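Side-chain contacts in beta-fructofuranosidase (PDB 6NOB), which is a family 32 glycoside hydrolase that probably cleaves terminal beta-D-fructofuranosides such as sucrose: residues 31-36 / 40-45; 65-70 / 93-98; 97-102 / 125-130. All blocks are in the same frame, centred on the assembly; numbering follows the deposited sequence.

Interaction 1. Residues 31-36 / 40-45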
loop_
_atom_site.group_PDB
_atom_site.type_symbol
_atom_site.label_atom_id
_atom_site.label_comp_id
_atom_site.label_asym_id
_atom_site.label_seq_id
_atom_site.Cartn_x
_atom_site.Cartn_y
_atom_site.Cartn_z
ATOM N N VAL A 31 -22.562 24.200 7.359
ATOM C CA VAL A 31 -22.453 23.343 8.531
ATOM C C VAL A 31 -22.518 24.231 9.763
ATOM O O VAL A 31 -21.850 25.269 9.826
ATOM C CB VAL A 31 -21.152 22.516 8.535
ATOM C CG1 VAL A 31 -21.195 21.482 9.650
ATOM C CG2 VAL A 31 -20.937 21.855 7.186
ATOM N N THR A 32 -23.326 23.830 10.740
ATOM C CA THR A 32 -23.444 24.574 11.982
ATOM C C THR A 32 -23.309 23.629 13.167
ATOM O O THR A 32 -23.529 22.420 13.058
ATOM C CB THR A 32 -24.774 25.334 12.067
ATOM O OG1 THR A 32 -25.855 24.451 11.742
ATOM C CG2 THR A 32 -24.773 26.510 11.102
ATOM N N VAL A 33 -22.920 24.204 14.303
ATOM C CA VAL A 33 -22.804 23.490 15.568
ATOM C C VAL A 33 -23.571 24.275 16.621
ATOM O O VAL A 33 -23.494 25.508 16.666
ATOM C CB VAL A 33 -21.332 23.300 15.995
ATOM C CG1 VAL A 33 -21.231 22.285 17.125
ATOM C CG2 VAL A 33 -20.477 22.867 14.811
ATOM N N ALA A 34 -24.316 23.561 17.462
ATOM C CA ALA A 34 -25.092 24.164 18.535
ATOM C C ALA A 34 -24.865 23.389 19.825
ATOM O O ALA A 34 -24.604 22.182 19.801
ATOM C CB ALA A 34 -26.587 24.196 18.197
ATOM N N ASP A 35 -24.966 24.086 20.955
ATOM C CA ASP A 35 -24.704 23.461 22.247
ATOM C C ASP A 35 -25.928 22.658 22.694
ATOM O O ASP A 35 -26.891 22.473 21.944
ATOM C CB ASP A 35 -24.263 24.512 23.270
ATOM C CG ASP A 35 -25.402 25.413 23.748
ATOM O OD1 ASP A 35 -26.545 25.302 23.258
ATOM O OD2 ASP A 35 -25.139 26.248 24.639
ATOM N N GLY A 36 -25.899 22.177 23.940
ATOM C CA GLY A 36 -26.959 21.307 24.422
ATOM C C GLY A 36 -28.325 21.963 24.449
ATOM O O GLY A 36 -29.343 21.289 24.277
ATOM N N ALA A 40 -26.248 28.513 19.244
ATOM C CA ALA A 40 -25.311 28.314 18.147
ATOM C C ALA A 40 -23.873 28.447 18.631
ATOM O O ALA A 40 -23.537 29.367 19.381
ATOM C CB ALA A 40 -25.586 29.321 17.030
ATOM N N ILE A 41 -23.027 27.516 18.197
ATOM C CA ILE A 41 -21.606 27.532 18.520
ATOM C C ILE A 41 -20.768 27.976 17.328
ATOM O O ILE A 41 -19.831 28.760 17.483
ATOM C CB ILE A 41 -21.154 26.144 19.023
ATOM C CG1 ILE A 41 -21.875 25.767 20.317
ATOM C CG2 ILE A 41 -19.646 26.107 19.230
ATOM C CD1 ILE A 41 -21.452 24.419 20.865
ATOM N N ALA A 42 -21.092 27.486 16.132
ATOM C CA ALA A 42 -20.310 27.782 14.942
ATOM C C ALA A 42 -21.199 27.698 13.711
ATOM O O ALA A 42 -22.192 26.967 13.692
ATOM C CB ALA A 42 -19.126 26.821 14.795
ATOM N N ALA A 43 -20.825 28.456 12.682
ATOM C CA ALA A 43 -21.502 28.421 11.390
ATOM C C ALA A 43 -20.452 28.563 10.301
ATOM O O ALA A 43 -19.746 29.575 10.246
ATOM C CB ALA A 43 -22.554 29.529 11.276
ATOM N N HIS A 44 -20.344 27.551 9.446
ATOM C CA HIS A 44 -19.371 27.531 8.365
ATOM C C HIS A 44 -20.080 27.359 7.030
ATOM O O HIS A 44 -21.092 26.663 6.931
ATOM C CB HIS A 44 -18.346 26.408 8.557
ATOM C CG HIS A 44 -17.452 26.604 9.741
ATOM N ND1 HIS A 44 -16.080 26.674 9.634
ATOM C CD2 HIS A 44 -17.734 26.750 11.058
ATOM C CE1 HIS A 44 -15.555 26.853 10.833
ATOM N NE2 HIS A 44 -16.537 26.904 11.714
ATOM N N THR A 45 -19.538 27.999 6.000
ATOM C CA THR A 45 -20.086 27.918 4.655
ATOM C C THR A 45 -19.025 27.374 3.713
ATOM O O THR A 45 -17.876 27.830 3.736
ATOM C CB THR A 45 -20.574 29.285 4.172
ATOM O OG1 THR A 45 -21.601 29.763 5.049
ATOM C CG2 THR A 45 -21.128 29.183 2.757
#
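Val33 faces both Ile41 and Ala42 across this beta hairpin, which makes a classic beta bulge. The two strands are antiparallel, with their axes 4.3 Å apart at the closest point.

Backbone hydrogen bonds carry the pairing. Val33 O is gripped twice, by Ile41 N at 2.6 Å and Ala42 N at 3.2 Å, and both donors come to the same face of its carbonyl plane. Val33 N returns a bond to Ala42 O, 2.9 Å away. Val31 and His44 form a second hydrogen-bonded pair, with His44 N 2.8 Å from Val31 O and Val31 N bonded to His44 O. Thr32 with Ala43, and Ala34 with Ala40 past the bulge, are non-hydrogen-bonded pairs. At the Thr32/Ala43 pair, Thr32 CA and Ala43 CA make CA-H...O contacts with Ala42 O and Val31 O.

Apolar contacts lie on both faces. With Val33 CG1 anti to the backbone N (chi1 -167°), CG2 sits beside that N and meets Ala42 CB at 4.2 Å. Ala42 CB also lies at the edge of the His44 ring, in its plane. On the other face Thr32 CG2 touches Ala43 CB at 3.8 Å. Ile41 reaches across to the end of the partner strand, its CD1 3.5 Å from Asp35 N and close to Asp35 CB. An alanine here would lack everything beyond CB, and would probably open a gap beside the Asp35 backbone, where CG1 and CD1 now lie. The Asp35 carboxylate serves the turn itself, with OD1 bonded to Val39 N.

Strand 40-45 is an edge strand of its four-stranded sheet. On the other side of strand 30-34, Thr32 and Ala34 bond to strand 64-70. Val31 packs on Phe55, Ala42 on Ile57 and His44 on both, in strand 52-58 of the facing sheet.

Interaction 2. Residues 65-70 / 93-98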
loop_
_atom_site.group_PDB
_atom_site.type_symbol
_atom_site.label_atom_id
_atom_site.label_comp_id
_atom_site.label_asym_id
_atom_site.label_seq_id
_atom_site.Cartn_x
_atom_site.Cartn_y
_atom_site.Cartn_z
ATOM N N VAL A 65 -22.772 18.322 21.516
ATOM C CA VAL A 65 -23.109 19.340 20.534
ATOM C C VAL A 65 -23.910 18.703 19.406
ATOM O O VAL A 65 -23.855 17.493 19.172
ATOM C CB VAL A 65 -21.855 20.044 19.974
ATOM C CG1 VAL A 65 -21.075 20.710 21.093
ATOM C CG2 VAL A 65 -20.979 19.051 19.226
ATOM N N THR A 66 -24.661 19.544 18.702
ATOM C CA THR A 66 -25.491 19.133 17.578
ATOM C C THR A 66 -24.879 19.681 16.297
ATOM O O THR A 66 -24.678 20.894 16.173
ATOM C CB THR A 66 -26.926 19.636 17.744
ATOM O OG1 THR A 66 -27.539 18.982 18.862
ATOM C CG2 THR A 66 -27.737 19.365 16.488
ATOM N N VAL A 67 -24.582 18.793 15.353
ATOM C CA VAL A 67 -23.983 19.159 14.075
ATOM C C VAL A 67 -25.060 19.081 13.004
ATOM O O VAL A 67 -25.747 18.059 12.878
ATOM C CB VAL A 67 -22.791 18.251 13.728
ATOM C CG1 VAL A 67 -22.048 18.792 12.515
ATOM C CG2 VAL A 67 -21.857 18.118 14.924
ATOM N N ALA A 68 -25.209 20.158 12.235
ATOM C CA ALA A 68 -26.270 20.270 11.245
ATOM C C ALA A 68 -25.668 20.568 9.882
ATOM O O ALA A 68 -24.819 21.457 9.756
ATOM C CB ALA A 68 -27.271 21.365 11.631
ATOM N N ALA A 69 -26.112 19.830 8.869
ATOM C CA ALA A 69 -25.689 20.034 7.491
ATOM C C ALA A 69 -26.890 20.422 6.641
ATOM O O ALA A 69 -27.999 19.922 6.849
ATOM C CB ALA A 69 -25.035 18.776 6.919
ATOM N N SER A 70 -26.665 21.318 5.684
ATOM C CA SER A 70 -27.698 21.698 4.731
ATOM C C SER A 70 -27.014 22.134 3.446
ATOM O O SER A 70 -26.078 22.937 3.480
ATOM C CB SER A 70 -28.587 22.821 5.279
ATOM O OG SER A 70 -29.817 22.903 4.574
ATOM N N VAL A 93 -16.187 10.212 13.360
ATOM C CA VAL A 93 -17.526 10.782 13.455
ATOM C C VAL A 93 -18.279 10.420 12.183
ATOM O O VAL A 93 -17.801 10.691 11.076
ATOM C CB VAL A 93 -17.484 12.308 13.659
ATOM C CG1 VAL A 93 -18.884 12.896 13.547
ATOM C CG2 VAL A 93 -16.873 12.645 15.013
ATOM N N ASN A 94 -19.448 9.803 12.343
ATOM C CA ASN A 94 -20.249 9.322 11.219
ATOM C C ASN A 94 -21.378 10.313 10.960
ATOM O O ASN A 94 -22.378 10.339 11.681
ATOM C CB ASN A 94 -20.795 7.926 11.504
ATOM C CG ASN A 94 -21.834 7.482 10.488
ATOM O OD1 ASN A 94 -21.803 7.887 9.323
ATOM N ND2 ASN A 94 -22.772 6.653 10.932
ATOM N N MET A 95 -21.215 11.132 9.920
ATOM C CA MET A 95 -22.279 12.005 9.443
ATOM C C MET A 95 -22.683 11.654 8.017
ATOM O O MET A 95 -23.269 12.485 7.313
ATOM C CB MET A 95 -21.858 13.472 9.538
ATOM C CG MET A 95 -23.017 14.421 9.777
ATOM S SD MET A 95 -22.497 16.109 10.128
ATOM C CE MET A 95 -24.094 16.923 10.183
ATOM N N ASN A 96 -22.373 10.437 7.577
ATOM C CA ASN A 96 -22.731 9.986 6.241
ATOM C C ASN A 96 -24.123 9.373 6.271
ATOM O O ASN A 96 -24.317 8.340 6.927
ATOM C CB ASN A 96 -21.718 8.973 5.731
ATOM C CG ASN A 96 -21.788 8.776 4.229
ATOM O OD1 ASN A 96 -22.833 8.981 3.610
ATOM N ND2 ASN A 96 -20.669 8.370 3.632
ATOM N N PRO A 97 -25.112 9.962 5.594
ATOM C CA PRO A 97 -26.466 9.385 5.614
ATOM C C PRO A 97 -26.541 7.979 5.043
ATOM O O PRO A 97 -27.523 7.273 5.304
ATOM C CB PRO A 97 -27.284 10.376 4.771
ATOM C CG PRO A 97 -26.486 11.652 4.788
ATOM C CD PRO A 97 -25.054 11.228 4.845
ATOM N N SER A 98 -25.540 7.549 4.272
ATOM C CA SER A 98 -25.529 6.200 3.718
ATOM C C SER A 98 -25.000 5.163 4.703
ATOM O O SER A 98 -25.321 3.977 4.568
ATOM C CB SER A 98 -24.689 6.161 2.439
ATOM O OG SER A 98 -25.210 7.034 1.449
#
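The backbones at Val67 and Met95 stay 8.7 Å apart from CA to CA, so the link between strand 65-70 and loop 93-98 depends on the long side chain of Met95. The contact belongs to the N-terminal beta sandwich, built of two four-stranded antiparallel sheets. Met95 comes from the loop that follows strand 91-92 of one sheet and reaches strand 64-70 of the other.

Its chain is extended beyond CG (chi2 172°, chi3 175°), which carries the sulfur and methyl across to the strand. There it crosses Val67 at a slant, with SD 3.6 Å from Val67 CG1. The methyl end goes on to Ala69, where CE lies 3.9 Å from CB. The contact is buried and apolar. Ile7 of strand 5-10 and Val74 of strand 72-80 also touch Met95, so both sheets border it. Val67 in turn packs on Leu17 and Leu19 of the facing sheet.

Two successive Asx turns shape the loop, the first spanning Met95 and the second following it. Asn94 OD1 accepts from Asn96 N at 3.1 Å, and Asn96 OD1 accepts from Ser98 N at the same 3.1 Å. In each, the donor stands above the carbonyl plane. Asn96 OD1 also takes a bond from Arg75 NH1. The closest approach of all is to the backbone of the strand, where Met95 CE rests 3.4 Å from Val67 O.

Interaction 3. Residues 97-102 / 125-130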
loop_
_atom_site.group_PDB
_atom_site.type_symbol
_atom_site.label_atom_id
_atom_site.label_comp_id
_atom_site.label_asym_id
_atom_site.label_seq_id
_atom_site.Cartn_x
_atom_site.Cartn_y
_atom_site.Cartn_z
ATOM N N PRO A 97 -25.112 9.962 5.594
ATOM C CA PRO A 97 -26.466 9.385 5.614
ATOM C C PRO A 97 -26.541 7.979 5.043
ATOM O O PRO A 97 -27.523 7.273 5.304
ATOM C CB PRO A 97 -27.284 10.376 4.771
ATOM C CG PRO A 97 -26.486 11.652 4.788
ATOM C CD PRO A 97 -25.054 11.228 4.845
ATOM N N SER A 98 -25.540 7.549 4.272
ATOM C CA SER A 98 -25.529 6.200 3.718
ATOM C C SER A 98 -25.000 5.163 4.703
ATOM O O SER A 98 -25.321 3.977 4.568
ATOM C CB SER A 98 -24.689 6.161 2.439
ATOM O OG SER A 98 -25.210 7.034 1.449
ATOM N N ASP A 99 -24.202 5.580 5.686
ATOM C CA ASP A 99 -23.656 4.660 6.685
ATOM C C ASP A 99 -24.641 4.536 7.850
ATOM O O ASP A 99 -24.418 5.019 8.961
ATOM C CB ASP A 99 -22.285 5.136 7.153
ATOM C CG ASP A 99 -21.219 5.003 6.080
ATOM O OD1 ASP A 99 -21.311 4.073 5.252
ATOM O OD2 ASP A 99 -20.280 5.827 6.069
ATOM N N THR A 100 -25.759 3.862 7.570
ATOM C CA THR A 100 -26.838 3.765 8.547
ATOM C C THR A 100 -26.588 2.709 9.616
ATOM O O THR A 100 -27.160 2.808 10.706
ATOM C CB THR A 100 -28.167 3.470 7.847
ATOM O OG1 THR A 100 -28.072 2.226 7.143
ATOM C CG2 THR A 100 -28.515 4.583 6.868
ATOM N N ASP A 101 -25.753 1.707 9.336
ATOM C CA ASP A 101 -25.436 0.699 10.340
ATOM C C ASP A 101 -24.548 1.234 11.456
ATOM O O ASP A 101 -24.308 0.512 12.428
ATOM C CB ASP A 101 -24.762 -0.509 9.684
ATOM C CG ASP A 101 -25.755 -1.439 9.015
ATOM O OD1 ASP A 101 -26.953 -1.088 8.953
ATOM O OD2 ASP A 101 -25.336 -2.524 8.556
ATOM N N TRP A 102 -24.055 2.471 11.344
ATOM C CA TRP A 102 -23.232 3.071 12.378
ATOM C C TRP A 102 -23.972 4.215 13.060
ATOM O O TRP A 102 -24.689 4.971 12.396
ATOM C CB TRP A 102 -21.919 3.616 11.806
ATOM C CG TRP A 102 -20.918 2.577 11.421
ATOM C CD1 TRP A 102 -20.877 1.276 11.832
ATOM C CD2 TRP A 102 -19.802 2.757 10.543
ATOM N NE1 TRP A 102 -19.806 0.633 11.260
ATOM C CE2 TRP A 102 -19.128 1.521 10.466
ATOM C CE3 TRP A 102 -19.306 3.843 9.815
ATOM C CZ2 TRP A 102 -17.985 1.342 9.689
ATOM C CZ3 TRP A 102 -18.173 3.664 9.046
ATOM C CH2 TRP A 102 -17.523 2.423 8.989
ATOM N N PHE A 125 -11.016 3.749 8.453
ATOM C CA PHE A 125 -12.367 3.633 8.993
ATOM C C PHE A 125 -13.351 3.211 7.910
ATOM O O PHE A 125 -14.143 2.282 8.095
ATOM C CB PHE A 125 -12.807 4.961 9.613
ATOM C CG PHE A 125 -12.005 5.374 10.812
ATOM C CD1 PHE A 125 -11.862 4.525 11.896
ATOM C CD2 PHE A 125 -11.401 6.620 10.857
ATOM C CE1 PHE A 125 -11.128 4.911 13.002
ATOM C CE2 PHE A 125 -10.666 7.011 11.959
ATOM C CZ PHE A 125 -10.531 6.157 13.033
ATOM N N ALA A 126 -13.300 3.886 6.767
ATOM C CA ALA A 126 -14.162 3.608 5.627
ATOM C C ALA A 126 -13.531 4.263 4.403
ATOM O O ALA A 126 -12.407 4.775 4.467
ATOM C CB ALA A 126 -15.586 4.110 5.887
ATOM N N ARG A 127 -14.265 4.256 3.288
ATOM C CA ARG A 127 -13.846 4.883 2.036
ATOM C C ARG A 127 -12.620 4.188 1.442
ATOM O O ARG A 127 -12.349 3.026 1.758
ATOM C CB ARG A 127 -13.585 6.381 2.242
ATOM C CG ARG A 127 -14.662 7.107 3.058
ATOM C CD ARG A 127 -15.997 7.206 2.319
ATOM N NE ARG A 127 -16.873 6.064 2.577
ATOM C CZ ARG A 127 -17.685 5.962 3.625
ATOM N NH1 ARG A 127 -17.731 6.930 4.529
ATOM N NH2 ARG A 127 -18.448 4.887 3.776
ATOM N N TRP A 128 -11.879 4.886 0.581
ATOM C CA TRP A 128 -10.866 4.277 -0.274
ATOM C C TRP A 128 -9.456 4.568 0.224
ATOM O O TRP A 128 -9.161 5.681 0.671
ATOM C CB TRP A 128 -11.005 4.776 -1.717
ATOM C CG TRP A 128 -9.818 4.479 -2.599
ATOM C CD1 TRP A 128 -8.647 5.184 -2.671
ATOM C CD2 TRP A 128 -9.702 3.415 -3.555
ATOM N NE1 TRP A 128 -7.807 4.614 -3.596
ATOM C CE2 TRP A 128 -8.430 3.530 -4.156
ATOM C CE3 TRP A 128 -10.546 2.375 -3.957
ATOM C CZ2 TRP A 128 -7.985 2.645 -5.136
ATOM C CZ3 TRP A 128 -10.100 1.497 -4.932
ATOM C CH2 TRP A 128 -8.832 1.640 -5.511
ATOM N N MET A 129 -8.580 3.569 0.097
ATOM C CA MET A 129 -7.161 3.710 0.399
ATOM C C MET A 129 -6.350 2.869 -0.581
ATOM O O MET A 129 -6.748 1.746 -0.906
ATOM C CB MET A 129 -6.856 3.267 1.838
ATOM C CG MET A 129 -5.371 3.090 2.134
ATOM S SD MET A 129 -5.031 2.421 3.775
ATOM C CE MET A 129 -5.405 0.690 3.530
ATOM N N ASN A 130 -5.218 3.408 -1.056
ATOM C CA ASN A 130 -4.260 2.546 -1.747
ATOM C C ASN A 130 -2.844 2.651 -1.166
ATOM O O ASN A 130 -2.614 2.199 -0.039
ATOM C CB ASN A 130 -4.265 2.787 -3.272
ATOM C CG ASN A 130 -4.311 4.250 -3.669
ATOM O OD1 ASN A 130 -5.271 4.958 -3.375
ATOM N ND2 ASN A 130 -3.294 4.691 -4.401
#
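Asp99 and Arg127 meet from opposite directions in a buried salt bridge. The carboxylate and guanidinium planes are 15° apart, nearly coplanar. Arg127 comes end-on, and both terminal nitrogens grip one oxygen: NH2 is 3.1 Å and NH1 3.2 Å from Asp99 OD2, whose syn lone pair is used. A weak bond runs from Arg127 NH2 to Asp99 OD1 at 3.3 Å.

Bends at chi2 (-68°) and chi3 (90°) bring the guanidinium against Ala126, whose CB lies over its centre, 3.5 Å from the plane. Further bonds limit how either group can turn. Asp99 OD1 accepts from Cys466 N, and Arg127 NH1 donates to Arg75 O. These probably help satisfy the buried charges.

Trp102 has at least as much surface buried here as either charged residue. It meets the other segment with its ring edge, not a face. CH2 points at Phe125 O, 3.5 Å away, and touches Ala126 CB at 4.0 Å. Its indole NE1 is tied to Gln110 O, which helps fix the ring. Phe125 O is bonded to Arg117 NH2.

The contact fastens the loop after the N-terminal sandwich to the start of strand 127-138. That strand carries the sequence WMNDPNG from Trp128, which matches the family 32 signature. In relatives the aspartate of this motif is the nucleophile, and the active site lies at the axis of a five-bladed beta-propeller, consistent with the fold here.

In the fold
From the N terminus, interaction 1 comes first and closes a tight hairpin, with three residues between its segments. Interaction 2 follows in series and closes a loop of 22 residues, which holds strand 72-80. Interaction 3 starts on residues 97-98, where interaction 2 ends, and closes another 22-residue loop with helix 108-112 in it. None nests in or crosses another, though interactions 2 and 3 share Pro97 and Ser98. Interactions 1 and 2 share a sheet, because strands 30-34 and 64-70 are neighbours. Interactions 2 and 3 are joined by the bond from Asn94 ND2 to Asp99 O. Together they form a chain of contacts from the outer edge of the N-terminal sandwich to the propeller.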